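Local structure of diphthine synthase (Entamoeba histolytica, 3I4T) at residues A[174-180]-A[269-275]. The protein probably catalyses S-adenosylmethionine-dependent methylation in diphthamide biosynthesis on elongation factor 2. Sequence-based numbering, arbitrary orientation.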
# COMPACT_ATOMS: atom_id res chain seq x y z
N ARG A 174 -8.35 -14.88 -11.00
CA ARG A 174 -8.33 -14.93 -12.44
C ARG A 174 -9.71 -15.14 -13.06
O ARG A 174 -10.08 -14.39 -13.96
CB ARG A 174 -7.22 -15.86 -12.94
CG ARG A 174 -5.92 -15.06 -13.04
CD ARG A 174 -4.68 -15.84 -13.32
NE ARG A 174 -4.68 -16.46 -14.64
CZ ARG A 174 -4.22 -15.90 -15.76
NH1 ARG A 174 -3.73 -14.67 -15.76
NH2 ARG A 174 -4.25 -16.58 -16.88
N ASP A 175 -10.48 -16.10 -12.55
CA ASP A 175 -11.90 -16.27 -12.94
C ASP A 175 -12.69 -14.97 -12.85
O ASP A 175 -13.62 -14.75 -13.62
CB ASP A 175 -12.60 -17.29 -12.02
CG ASP A 175 -12.15 -18.70 -12.24
OD1 ASP A 175 -11.27 -18.95 -13.10
OD2 ASP A 175 -12.70 -19.58 -11.54
N ASN A 176 -12.35 -14.13 -11.88
CA ASN A 176 -13.07 -12.87 -11.65
C ASN A 176 -12.33 -11.64 -12.14
O ASN A 176 -12.67 -10.51 -11.76
CB ASN A 176 -13.43 -12.74 -10.18
CG ASN A 176 -14.35 -13.85 -9.72
OD1 ASN A 176 -15.52 -13.87 -10.10
ND2 ASN A 176 -13.82 -14.78 -8.93
N ASN A 177 -11.33 -11.87 -12.98
CA ASN A 177 -10.65 -10.83 -13.76
C ASN A 177 -9.85 -9.83 -12.91
O ASN A 177 -9.79 -8.62 -13.24
CB ASN A 177 -11.65 -10.13 -14.70
CG ASN A 177 -10.96 -9.33 -15.79
OD1 ASN A 177 -9.91 -9.73 -16.28
ND2 ASN A 177 -11.55 -8.19 -16.17
N MET A 178 -9.22 -10.34 -11.85
CA MET A 178 -8.36 -9.54 -10.96
C MET A 178 -6.90 -9.98 -11.04
O MET A 178 -6.63 -11.14 -11.34
CB MET A 178 -8.84 -9.67 -9.51
CG MET A 178 -10.23 -9.09 -9.28
SD MET A 178 -10.77 -9.24 -7.56
CE MET A 178 -11.63 -10.80 -7.62
N HIS A 179 -5.98 -9.05 -10.80
CA HIS A 179 -4.54 -9.37 -10.79
C HIS A 179 -4.16 -10.01 -9.47
O HIS A 179 -4.86 -9.84 -8.48
CB HIS A 179 -3.67 -8.12 -11.02
CG HIS A 179 -4.05 -7.30 -12.21
ND1 HIS A 179 -4.37 -7.85 -13.43
CD2 HIS A 179 -4.13 -5.95 -12.38
CE1 HIS A 179 -4.66 -6.89 -14.29
NE2 HIS A 179 -4.52 -5.73 -13.68
N THR A 180 -3.04 -10.73 -9.45
CA THR A 180 -2.52 -11.32 -8.22
C THR A 180 -1.08 -10.88 -7.92
O THR A 180 -0.21 -10.88 -8.80
CB THR A 180 -2.60 -12.88 -8.22
OG1 THR A 180 -3.93 -13.31 -8.57
CG2 THR A 180 -2.25 -13.45 -6.86
N LEU A 269 6.21 -11.85 -7.58
CA LEU A 269 5.63 -12.14 -8.88
C LEU A 269 4.25 -11.53 -9.00
O LEU A 269 3.47 -11.53 -8.04
CB LEU A 269 5.53 -13.66 -9.05
CG LEU A 269 5.10 -14.20 -10.41
CD1 LEU A 269 6.14 -13.89 -11.46
CD2 LEU A 269 4.86 -15.68 -10.32
N LEU A 270 3.93 -11.00 -10.17
CA LEU A 270 2.59 -10.53 -10.46
C LEU A 270 1.96 -11.37 -11.56
O LEU A 270 2.53 -11.54 -12.64
CB LEU A 270 2.57 -9.06 -10.86
CG LEU A 270 3.37 -8.05 -10.03
CD1 LEU A 270 3.18 -6.66 -10.62
CD2 LEU A 270 2.99 -8.07 -8.57
N ILE A 271 0.80 -11.92 -11.25
CA ILE A 271 0.05 -12.68 -12.22
C ILE A 271 -1.17 -11.85 -12.64
O ILE A 271 -2.16 -11.78 -11.90
CB ILE A 271 -0.39 -14.07 -11.69
CG1 ILE A 271 0.83 -14.85 -11.19
CG2 ILE A 271 -1.13 -14.84 -12.79
CD1 ILE A 271 0.49 -16.16 -10.47
N PRO A 272 -1.08 -11.20 -13.81
CA PRO A 272 -2.15 -10.34 -14.32
C PRO A 272 -3.45 -11.11 -14.48
O PRO A 272 -3.42 -12.31 -14.67
CB PRO A 272 -1.63 -9.92 -15.70
CG PRO A 272 -0.14 -10.06 -15.63
CD PRO A 272 0.11 -11.20 -14.69
N ALA A 273 -4.59 -10.41 -14.41
CA ALA A 273 -5.89 -10.98 -14.82
C ALA A 273 -5.86 -11.45 -16.29
O ALA A 273 -5.04 -10.98 -17.06
CB ALA A 273 -7.00 -9.96 -14.61
N PRO A 274 -6.77 -12.37 -16.68
CA PRO A 274 -6.85 -12.76 -18.09
C PRO A 274 -7.07 -11.59 -19.08
O PRO A 274 -6.66 -11.70 -20.23
CB PRO A 274 -8.03 -13.74 -18.11
CG PRO A 274 -7.96 -14.39 -16.77
CD PRO A 274 -7.62 -13.24 -15.85
N GLN A 275 -7.69 -10.49 -18.65
CA GLN A 275 -7.68 -9.30 -19.51
C GLN A 275 -6.98 -8.11 -18.90
O GLN A 275 -7.25 -7.67 -17.78
CB GLN A 275 -9.05 -8.94 -20.12
CG GLN A 275 -10.07 -8.37 -19.20
CD GLN A 275 -9.95 -6.85 -18.98
OE1 GLN A 275 -10.41 -6.34 -17.96
NE2 GLN A 275 -9.34 -6.14 -19.93
O HOH W 1 -4.36 -13.04 -11.09
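Thr180 and Ile271 form an antiparallel hydrogen-bonded pair, Thr180 N to Ile271 O and Ile271 N to Thr180 O both spanning 2.8 Å, where strand 180-187 begins and strand 267-271 ends. A water receives a hydrogen bond from Thr180 OG1, to which Asn173 ND2 also bonds, and donates to Ile271 O and Met178 O, filling in where the ladder stops. His179 continues the pairing with its side chain: Ala273 N points at His179 ND1 (2.7 Å, 175° at the hydrogen), exactly in the ring plane. That bond makes ND1 the acceptor, leaving NE2 as probable donor to Glu280. Asn177, whose positive phi closes the Schellman motif of helix 166-175, has CG anti to its N (chi1 -164°), which carries the amide to Gln275. There Asn177 ND2 meets Gln275 OE1 at 2.8 Å on a lone pair, while Asn177 OD1 takes a weak bond from Gln275 N; the two amide planes lie 45° apart. Arg174 crosses Ile271 at about a right angle, its CD 3.7 Å from Ile271 CG2, and Pro274 CG sits over one guanidinium face. Arg174 NH1 makes a weak, bent bond to Pro272 O, whereas NE binds Val229 O. Side-chain and water bonds thus continue the link beyond the 180-187/267-271 ladder, with histidine standing in for a backbone acceptor.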